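Long-range contacts in PrgZ (PDB 4FAJ), which binds a peptide sex pheromone outside the cell as a membrane-anchored receptor of the solute-binding protein 5 family, probably delivering it to a transporter: residues A62-G67 with I272-V277; T68-L73 with D80-T85; V267-I272 with K558-E563; Q291-P296 with L538-I543. All coordinates share one frame; numbering follows the deposited sequence. Where two conformers were deposited one is given.

Contact 1 of 4, residues A62-G67 with I272-V277; sequences ATLTAG and INFQVV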
# COMPACT_ATOMS: atom_id res chain seq x y z
N ALA A 62 -11.76 19.46 11.54
CA ALA A 62 -10.81 19.76 10.46
C ALA A 62 -11.33 19.20 9.16
O ALA A 62 -12.16 18.28 9.16
CB ALA A 62 -9.44 19.15 10.76
N THR A 63 -10.83 19.76 8.07
CA THR A 63 -11.06 19.23 6.74
C THR A 63 -9.70 18.93 6.11
O THR A 63 -8.89 19.84 5.93
CB THR A 63 -11.86 20.21 5.87
OG1 THR A 63 -13.12 20.46 6.51
CG2 THR A 63 -12.11 19.64 4.49
N LEU A 64 -9.47 17.66 5.82
CA LEU A 64 -8.19 17.17 5.30
C LEU A 64 -8.39 16.65 3.88
O LEU A 64 -9.50 16.69 3.35
CB LEU A 64 -7.63 16.07 6.21
CG LEU A 64 -7.52 16.41 7.71
CD1 LEU A 64 -6.99 15.20 8.49
CD2 LEU A 64 -6.64 17.63 7.97
N THR A 65 -7.32 16.15 3.27
CA THR A 65 -7.38 15.77 1.87
C THR A 65 -7.06 14.30 1.65
O THR A 65 -6.45 13.64 2.49
CB THR A 65 -6.42 16.63 1.01
OG1 THR A 65 -5.07 16.38 1.39
CG2 THR A 65 -6.73 18.10 1.19
N ALA A 66 -7.46 13.81 0.48
CA ALA A 66 -7.26 12.42 0.07
C ALA A 66 -6.95 12.44 -1.42
O ALA A 66 -7.34 13.39 -2.12
CB ALA A 66 -8.53 11.60 0.34
N GLY A 67 -6.28 11.40 -1.91
CA GLY A 67 -5.87 11.34 -3.32
C GLY A 67 -6.88 10.67 -4.25
O GLY A 67 -6.88 10.93 -5.45
N ILE A 272 -13.82 14.85 11.54
CA ILE A 272 -12.84 15.17 10.53
C ILE A 272 -13.50 14.93 9.19
O ILE A 272 -14.07 13.85 8.96
CB ILE A 272 -11.57 14.29 10.67
CG1 ILE A 272 -11.12 14.20 12.13
CG2 ILE A 272 -10.46 14.82 9.78
CD1 ILE A 272 -9.93 13.27 12.36
N ASN A 273 -13.46 15.94 8.33
CA ASN A 273 -13.97 15.86 6.95
C ASN A 273 -12.83 15.56 5.99
O ASN A 273 -11.68 15.92 6.25
CB ASN A 273 -14.64 17.18 6.57
CG ASN A 273 -15.73 17.59 7.55
OD1 ASN A 273 -15.61 18.62 8.24
ND2 ASN A 273 -16.77 16.79 7.63
N PHE A 274 -13.13 14.88 4.89
CA PHE A 274 -12.12 14.59 3.87
C PHE A 274 -12.62 15.04 2.50
O PHE A 274 -13.80 14.90 2.20
CB PHE A 274 -11.77 13.11 3.85
CG PHE A 274 -11.12 12.63 5.12
CD1 PHE A 274 -9.74 12.59 5.24
CD2 PHE A 274 -11.90 12.27 6.21
CE1 PHE A 274 -9.14 12.17 6.42
CE2 PHE A 274 -11.31 11.85 7.40
CZ PHE A 274 -9.92 11.81 7.50
N GLN A 275 -11.70 15.59 1.69
CA GLN A 275 -11.99 16.05 0.34
C GLN A 275 -10.92 15.53 -0.61
O GLN A 275 -9.73 15.73 -0.37
CB GLN A 275 -12.00 17.58 0.30
CG GLN A 275 -11.97 18.18 -1.10
CD GLN A 275 -13.27 18.00 -1.83
OE1 GLN A 275 -14.30 18.50 -1.40
NE2 GLN A 275 -13.23 17.28 -2.96
N VAL A 276 -11.33 14.88 -1.70
CA VAL A 276 -10.37 14.41 -2.70
C VAL A 276 -9.83 15.62 -3.45
O VAL A 276 -10.58 16.50 -3.87
CB VAL A 276 -10.99 13.40 -3.70
CG1 VAL A 276 -9.98 13.01 -4.76
CG2 VAL A 276 -11.47 12.15 -2.96
N VAL A 277 -8.50 15.67 -3.61
CA VAL A 277 -7.84 16.73 -4.38
C VAL A 277 -7.07 16.10 -5.54
O VAL A 277 -6.15 15.31 -5.33
CB VAL A 277 -6.91 17.57 -3.49
CG1 VAL A 277 -6.12 18.62 -4.33
CG2 VAL A 277 -7.72 18.27 -2.42
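Side chains alternate between two faces here: T63 and T65 stand beside N273 and Q275 on one, while A62, L64 and A66 stand beside I272, F274 and V276 on the other. On the buried face L64 has its CG anti to the carbonyl carbon (chi1 -52°), which lays the branch obliquely across I272, with CD1 3.7 Å from I272 CG2. L64 CB meets the F274 ring at a slant, its nearest ring atom being CE1 at 4.2 Å. Beyond it the ring packs against W253 with their planes only about 15° apart. A66, with nothing past CB, suits the place where V276 and W253 crowd the same face.

The opposite face is polar, with two threonines, an asparagine and a glutamine. T63 crosses N273 obliquely, its OG1 3.6 Å from N273 CB, and T65 CG2 lies 3.7 Å from V277 CG2. Q275 bends at chi2 (72°), so that NE2 curls round to the carbonyl of the next residue, V276 O, 2.9 Å away and approached on a lone pair in the carbonyl plane; NE2 also binds D251.

Between the two faces runs the parallel ladder. N273 N reaches A62 O almost straight at 2.8 Å, whereas A66 N meets Q275 O at 3.1 Å from above the carbonyl plane. F274 pairs with W253 of the next strand, and T65 N gives its bond to the E294 side chain (OE1). The backbone ladder thus holds the edge strand 61-66 to 271-276, while acid side chains of 291-296 take amides on its other edge and an apolar face is turned inward.

Contact 2 of 4, residues T68-L73 with D80-T85; sequences TPVQSL and DQTSIT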
# COMPACT_ATOMS: atom_id res chain seq x y z
N THR A 68 -7.73 9.79 -3.69
CA THR A 68 -8.76 9.09 -4.47
C THR A 68 -10.01 8.89 -3.61
O THR A 68 -9.93 9.06 -2.40
CB THR A 68 -8.30 7.67 -4.92
OG1 THR A 68 -8.33 6.78 -3.80
CG2 THR A 68 -6.89 7.68 -5.56
N PRO A 69 -11.15 8.51 -4.23
CA PRO A 69 -12.28 8.06 -3.42
C PRO A 69 -11.94 6.80 -2.65
O PRO A 69 -10.99 6.09 -2.98
CB PRO A 69 -13.37 7.77 -4.46
CG PRO A 69 -12.95 8.59 -5.69
CD PRO A 69 -11.46 8.49 -5.67
N VAL A 70 -12.71 6.54 -1.60
CA VAL A 70 -12.60 5.29 -0.85
C VAL A 70 -12.98 4.15 -1.79
O VAL A 70 -13.94 4.28 -2.53
CB VAL A 70 -13.52 5.32 0.37
CG1 VAL A 70 -13.66 3.93 0.98
CG2 VAL A 70 -12.98 6.32 1.41
N GLN A 71 -12.21 3.07 -1.77
CA GLN A 71 -12.44 1.92 -2.65
C GLN A 71 -13.06 0.71 -1.92
O GLN A 71 -13.86 -0.02 -2.51
CB GLN A 71 -11.14 1.49 -3.30
CG GLN A 71 -10.46 2.57 -4.09
CD GLN A 71 -11.27 2.99 -5.29
OE1 GLN A 71 -11.66 2.16 -6.10
NE2 GLN A 71 -11.53 4.28 -5.40
N SER A 72 -12.70 0.51 -0.65
CA SER A 72 -13.23 -0.59 0.15
C SER A 72 -13.46 -0.16 1.61
O SER A 72 -12.71 0.66 2.15
CB SER A 72 -12.26 -1.79 0.09
OG SER A 72 -12.66 -2.81 0.98
N LEU A 73 -14.51 -0.72 2.21
CA LEU A 73 -14.77 -0.58 3.64
C LEU A 73 -14.63 -1.92 4.37
O LEU A 73 -15.09 -2.07 5.51
CB LEU A 73 -16.17 -0.01 3.86
CG LEU A 73 -16.49 1.34 3.22
CD1 LEU A 73 -17.96 1.68 3.43
CD2 LEU A 73 -15.59 2.41 3.81
N ASP A 80 -5.73 -0.41 -1.14
CA ASP A 80 -5.27 0.92 -1.55
C ASP A 80 -5.12 1.87 -0.36
O ASP A 80 -5.81 1.71 0.65
CB ASP A 80 -6.26 1.53 -2.55
CG ASP A 80 -7.54 1.95 -1.88
OD1 ASP A 80 -8.33 1.04 -1.56
OD2 ASP A 80 -7.72 3.18 -1.62
N GLN A 81 -4.23 2.87 -0.49
CA GLN A 81 -3.91 3.76 0.62
C GLN A 81 -5.09 4.53 1.17
O GLN A 81 -5.22 4.66 2.37
CB GLN A 81 -2.78 4.76 0.29
CG GLN A 81 -2.37 5.68 1.51
CD GLN A 81 -1.88 4.93 2.80
OE1 GLN A 81 -2.66 4.73 3.77
NE2 GLN A 81 -0.60 4.54 2.82
N THR A 82 -5.96 5.06 0.31
CA THR A 82 -7.10 5.85 0.82
C THR A 82 -8.04 5.01 1.69
O THR A 82 -8.46 5.45 2.77
CB THR A 82 -7.94 6.48 -0.30
OG1 THR A 82 -7.09 7.29 -1.14
CG2 THR A 82 -9.09 7.32 0.26
N SER A 83 -8.39 3.82 1.22
CA SER A 83 -9.25 2.93 2.01
C SER A 83 -8.57 2.50 3.32
O SER A 83 -9.20 2.41 4.37
CB SER A 83 -9.62 1.69 1.20
OG SER A 83 -10.22 2.04 -0.02
N ILE A 84 -7.26 2.25 3.26
CA ILE A 84 -6.52 1.76 4.41
C ILE A 84 -6.35 2.83 5.50
O ILE A 84 -6.54 2.53 6.68
CB ILE A 84 -5.20 1.12 3.99
CG1 ILE A 84 -5.49 -0.26 3.38
CG2 ILE A 84 -4.24 1.00 5.17
CD1 ILE A 84 -4.28 -0.90 2.72
N THR A 85 -6.02 4.06 5.11
CA THR A 85 -6.05 5.17 6.06
C THR A 85 -7.43 5.37 6.74
O THR A 85 -7.51 5.59 7.96
CB THR A 85 -5.60 6.49 5.40
OG1 THR A 85 -4.18 6.43 5.15
CG2 THR A 85 -5.89 7.70 6.32
O HOH W 1 -6.19 4.85 -2.98
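The tight part of this contact centres on one small hydroxyl. S83 OG, anti to its carbonyl carbon (chi1 -56°), accepts from two successive amides of the loop, Q71 N at 2.8 Å and S72 N at 3.0 Å, and gives its own proton to D80 OD1 at 2.6 Å, on the syn lone pair. D80 is the N-cap of helix 81-90: its CG takes the crowded position between N and the carbonyl carbon (chi1 72°), which curls the carboxylate back so that OD2 accepts from S83 N at 3.0 Å. Q71 lays its CB and CG against this carboxylate, CB 3.3 Å from D80 OD1, then bends away to send NE2 to P69 O. Serine suits its place: the hydroxyl is one bond from CB and so lies close to both amides.

The other side is bridged by water. T68 OG1 and T82 OG1 stand 3.0 Å apart, and a water donates both to T68 OG1 and to D80 OD2, the latter at 2.6 Å. The T82 methyl lies against the T68 carbonyl, but its contact with V70 is loose, CG2 to CG2 4.2 Å. T68, Q81 and I84 also pack on apolar side chains of the bound peptide, so this helix start lines the binding cleft.

S83 OG, S83 N and the water all donate to D80, which together with the helix N-terminus would probably keep it ionised; the two amides on S83 OG tie the loop to the helix.

Contact 3 of 4, residues V267-I272 with K558-E563; sequences VSMDKI and KKMRIE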
# COMPACT_ATOMS: atom_id res chain seq x y z
N VAL A 267 -9.30 10.75 22.58
CA VAL A 267 -9.72 11.33 21.32
C VAL A 267 -10.35 12.71 21.53
O VAL A 267 -11.35 12.84 22.24
CB VAL A 267 -10.71 10.38 20.61
CG1 VAL A 267 -11.09 10.91 19.22
CG2 VAL A 267 -10.09 9.00 20.47
N SER A 268 -9.77 13.74 20.91
CA SER A 268 -10.29 15.12 21.03
C SER A 268 -11.18 15.55 19.88
O SER A 268 -12.06 16.37 20.07
CB SER A 268 -9.16 16.13 21.15
OG SER A 268 -8.29 15.81 22.22
N MET A 269 -10.94 15.04 18.67
CA MET A 269 -11.67 15.53 17.52
C MET A 269 -13.13 15.08 17.55
O MET A 269 -13.42 13.92 17.79
CB MET A 269 -11.00 15.07 16.21
CG MET A 269 -9.59 15.61 16.01
SD MET A 269 -9.51 17.40 15.82
CE MET A 269 -10.25 17.65 14.20
N ASP A 270 -14.03 16.02 17.29
CA ASP A 270 -15.46 15.74 17.17
C ASP A 270 -15.75 15.13 15.81
O ASP A 270 -16.51 14.18 15.68
CB ASP A 270 -16.28 17.02 17.31
CG ASP A 270 -16.17 17.65 18.70
OD1 ASP A 270 -15.84 16.96 19.68
OD2 ASP A 270 -16.44 18.86 18.79
N LYS A 271 -15.16 15.72 14.78
CA LYS A 271 -15.23 15.15 13.44
C LYS A 271 -14.11 15.66 12.55
O LYS A 271 -13.54 16.73 12.78
CB LYS A 271 -16.59 15.40 12.77
CG LYS A 271 -17.07 16.82 12.81
CD LYS A 271 -18.29 17.04 11.87
CE LYS A 271 -17.85 17.72 10.56
NZ LYS A 271 -18.85 17.65 9.44
N ILE A 272 -13.82 14.85 11.54
CA ILE A 272 -12.84 15.17 10.53
C ILE A 272 -13.50 14.93 9.19
O ILE A 272 -14.07 13.85 8.96
CB ILE A 272 -11.57 14.29 10.67
CG1 ILE A 272 -11.12 14.20 12.13
CG2 ILE A 272 -10.46 14.82 9.78
CD1 ILE A 272 -9.93 13.27 12.36
N LYS A 558 -6.05 9.56 15.70
CA LYS A 558 -6.64 9.23 17.00
C LYS A 558 -6.47 10.35 18.04
O LYS A 558 -7.43 10.73 18.70
CB LYS A 558 -6.03 7.93 17.56
CG LYS A 558 -6.46 7.60 19.00
CD LYS A 558 -5.96 6.21 19.43
CE LYS A 558 -6.13 6.01 20.91
NZ LYS A 558 -5.52 4.73 21.36
N LYS A 559 -5.26 10.86 18.17
CA LYS A 559 -4.94 11.84 19.21
C LYS A 559 -4.84 13.26 18.65
O LYS A 559 -4.39 14.18 19.33
CB LYS A 559 -3.65 11.45 19.93
CG LYS A 559 -3.76 10.17 20.76
CD LYS A 559 -2.48 9.93 21.57
CE LYS A 559 -2.36 8.48 22.09
NZ LYS A 559 -2.72 8.34 23.53
N MET A 560 -5.31 13.45 17.41
CA MET A 560 -5.33 14.76 16.76
C MET A 560 -6.11 15.78 17.60
O MET A 560 -7.11 15.43 18.21
CB MET A 560 -5.99 14.64 15.38
CG MET A 560 -6.13 15.92 14.58
SD MET A 560 -6.88 15.57 12.96
CE MET A 560 -6.90 17.21 12.26
N ARG A 561 -5.63 17.02 17.62
CA ARG A 561 -6.37 18.12 18.24
C ARG A 561 -6.09 19.46 17.56
O ARG A 561 -5.09 19.61 16.86
CB ARG A 561 -6.06 18.22 19.74
CG ARG A 561 -4.67 18.71 20.06
CD ARG A 561 -4.42 18.73 21.57
NE ARG A 561 -3.25 19.55 21.89
CZ ARG A 561 -1.99 19.11 21.91
NH1 ARG A 561 -1.70 17.86 21.65
NH2 ARG A 561 -1.01 19.96 22.22
N ILE A 562 -6.98 20.43 17.76
CA ILE A 562 -6.85 21.76 17.18
C ILE A 562 -6.51 22.73 18.31
O ILE A 562 -7.26 22.84 19.27
CB ILE A 562 -8.15 22.23 16.47
CG1 ILE A 562 -8.65 21.19 15.47
CG2 ILE A 562 -7.94 23.56 15.77
CD1 ILE A 562 -7.62 20.81 14.40
N GLU A 563 -5.38 23.41 18.18
CA GLU A 563 -4.96 24.45 19.13
C GLU A 563 -4.84 25.79 18.42
O GLU A 563 -4.02 25.93 17.51
CB GLU A 563 -3.59 24.11 19.72
CG GLU A 563 -3.58 23.02 20.78
CD GLU A 563 -2.29 23.04 21.61
OE1 GLU A 563 -1.39 23.88 21.35
OE2 GLU A 563 -2.18 22.21 22.54
O HOH W 2 -6.48 13.90 21.95
O HOH W 3 -8.49 13.25 18.37
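The two segments approach with CA atoms as near as 5.2 Å (V267 to K559), yet no direct hydrogen bond joins them; V267 CA instead rests against K558 O in a CA-H...O contact. A water does the work of the missing bonds: it accepts a hydrogen bond from M269 N and donates to K558 O and, at 2.6 Å, to M560 O, tying three backbone atoms of both segments together.

Two methionines of contrasting shape fill the interior. M560 is fully extended (chi1 178°), a straight rod whose SD meets I272 CD1 tip to tip at 3.9 Å. M269 is folded at both chi2 (-65°) and chi3 (-70°), so its thioether curls over M560: the two CG atoms lie 3.8 Å apart and the chains cross obliquely. The same bend carries M269 SD to I562 CG1, 3.9 Å away, the two side chains meeting at about a right angle. Flexible and unbranched, methionine can pack straight or folded.

Toward the surface, S268 CB sits 4.0 Å from R561 CB. R561 grips E563 side-on, NE and NH2 both reaching OE2, NH2 at 2.6 Å. K558 crosses V267 and sends its NZ to D263, a zinc ligand, while K559 NZ bonds D266, also a ligand of that zinc.

Strand 543-544 pairs with 561-562, and its I543 packs on M560 and I562. A62 of strand 61-66 touches both methionines, and F239 of strand 239-243 covers V267, M269 and I272.

Contact 4 of 4, residues Q291-P296 with L538-I543; sequences QLDEAP and LEKSKI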
# COMPACT_ATOMS: atom_id res chain seq x y z
N GLN A 291 -10.48 26.91 3.60
CA GLN A 291 -11.48 25.89 3.27
C GLN A 291 -10.91 24.47 3.32
O GLN A 291 -11.65 23.50 3.25
CB GLN A 291 -12.07 26.15 1.88
CG GLN A 291 -12.85 27.44 1.78
CD GLN A 291 -13.94 27.51 2.82
OE1 GLN A 291 -13.90 28.35 3.71
NE2 GLN A 291 -14.90 26.61 2.72
N LEU A 292 -9.59 24.35 3.42
CA LEU A 292 -8.93 23.09 3.68
C LEU A 292 -7.84 23.33 4.72
O LEU A 292 -7.23 24.41 4.73
CB LEU A 292 -8.28 22.54 2.39
CG LEU A 292 -9.16 21.84 1.34
CD1 LEU A 292 -8.33 21.46 0.07
CD2 LEU A 292 -9.83 20.60 1.90
N ASP A 293 -7.58 22.33 5.55
CA ASP A 293 -6.54 22.44 6.58
C ASP A 293 -5.23 21.76 6.17
O ASP A 293 -4.24 21.80 6.90
CB ASP A 293 -7.08 21.89 7.91
CG ASP A 293 -8.28 22.68 8.42
OD1 ASP A 293 -8.18 23.92 8.46
OD2 ASP A 293 -9.32 22.08 8.78
N GLU A 294 -5.21 21.15 4.99
CA GLU A 294 -3.97 20.69 4.38
C GLU A 294 -4.12 20.74 2.86
O GLU A 294 -5.24 20.80 2.35
CB GLU A 294 -3.61 19.26 4.84
CG GLU A 294 -4.53 18.21 4.32
CD GLU A 294 -4.14 16.80 4.73
OE1 GLU A 294 -4.81 15.85 4.25
OE2 GLU A 294 -3.19 16.62 5.52
N ALA A 295 -2.99 20.77 2.16
CA ALA A 295 -2.96 20.80 0.71
C ALA A 295 -1.74 20.05 0.20
O ALA A 295 -0.61 20.36 0.61
CB ALA A 295 -2.94 22.24 0.20
N PRO A 296 -1.94 19.06 -0.69
CA PRO A 296 -0.78 18.36 -1.24
C PRO A 296 -0.03 19.24 -2.23
O PRO A 296 -0.63 20.15 -2.83
CB PRO A 296 -1.42 17.16 -1.96
CG PRO A 296 -2.74 17.67 -2.38
CD PRO A 296 -3.20 18.53 -1.24
N LEU A 538 1.22 21.52 2.55
CA LEU A 538 1.02 22.55 3.54
C LEU A 538 0.10 21.98 4.60
O LEU A 538 -0.81 21.22 4.28
CB LEU A 538 0.35 23.77 2.91
CG LEU A 538 1.12 24.44 1.77
CD1 LEU A 538 0.28 25.53 1.10
CD2 LEU A 538 2.45 24.99 2.30
N GLU A 539 0.32 22.33 5.86
CA GLU A 539 -0.60 21.93 6.92
C GLU A 539 -0.75 23.05 7.93
O GLU A 539 0.23 23.65 8.35
CB GLU A 539 -0.12 20.63 7.59
CG GLU A 539 -1.06 20.12 8.67
CD GLU A 539 -0.83 18.66 9.01
OE1 GLU A 539 -1.14 17.80 8.16
OE2 GLU A 539 -0.33 18.38 10.12
N LYS A 540 -1.99 23.36 8.30
CA LYS A 540 -2.23 24.51 9.17
C LYS A 540 -1.55 24.24 10.51
O LYS A 540 -1.55 23.11 11.00
CB LYS A 540 -3.73 24.76 9.36
CG LYS A 540 -4.51 25.08 8.07
CD LYS A 540 -4.27 26.50 7.59
CE LYS A 540 -5.09 26.80 6.32
NZ LYS A 540 -4.95 28.21 5.87
N SER A 541 -0.96 25.30 11.07
CA SER A 541 -0.22 25.23 12.34
C SER A 541 -1.07 24.72 13.49
O SER A 541 -0.57 24.04 14.39
CB SER A 541 0.31 26.62 12.70
OG SER A 541 1.04 27.20 11.63
N LYS A 542 -2.37 25.04 13.47
CA LYS A 542 -3.29 24.67 14.55
C LYS A 542 -3.47 23.15 14.71
O LYS A 542 -3.89 22.69 15.78
CB LYS A 542 -4.66 25.33 14.32
CG LYS A 542 -5.47 24.66 13.20
CD LYS A 542 -6.68 25.47 12.72
CE LYS A 542 -7.40 24.69 11.62
NZ LYS A 542 -8.47 25.43 10.90
N ILE A 543 -3.17 22.38 13.66
CA ILE A 543 -3.28 20.92 13.71
C ILE A 543 -2.15 20.33 14.52
O ILE A 543 -0.98 20.48 14.16
CB ILE A 543 -3.22 20.28 12.29
CG1 ILE A 543 -4.30 20.86 11.36
CG2 ILE A 543 -3.32 18.75 12.37
CD1 ILE A 543 -5.65 20.95 11.96
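D293 turns its CG anti to the carbonyl carbon (chi1 -62°), while K542 starts from the crowded position between N and the carbonyl carbon (chi1 74°) and then runs straight out, so that the two chains cross at about a right angle. K542 NZ comes down on D293 OD1 from above the carboxylate plane, forming a 2.9 Å salt bridge that ties the type I turn K540-I543 to segment 291-296. K540 instead bends at chi2 (-76°), brushing L292 O with CE at 3.6 Å, sending NZ to Y287 O and meeting that residue's ring in a cation-pi contact.

Behind these ends the backbones pair as antiparallel strands. A295 and L538 exchange two bonds, L538 N to A295 O at 2.9 Å, and K540 N adds a third to D293 O at 3.1 Å. On one face E294 and E539 lie side by side, E294 OE2 and E539 OE1 only 3.5 Å apart.

K537 salt-bridges E539 OE1 and is a weak, long partner of E294 OE2, while T65 N holds E294 OE1. K537 and the T65 amide would ease the repulsion; such close carboxylates may still have raised pKa values.

Overall arrangement
Contact 1 touches all three others: its centre is about 10 Å from that of contact 4, 12 Å from contact 2 and 14 Å from contact 3. T63 O and D293 N, 2.8 Å apart, probably hydrogen-bond contact 1 to contact 4. V276 CG2 packs at 3.5 Å on T68 O, leading into contact 2 and the bound peptide, also touched by P296. A62 CB meets M560 CE at 3.5 Å, linking contacts 1 and 3, which share I272. E563 N and K542 O, 2.9 Å apart, join contacts 3 and 4. Two zinc ions lie near: one about 4 Å from the K558 side chain, another about 9 Å from that of V277.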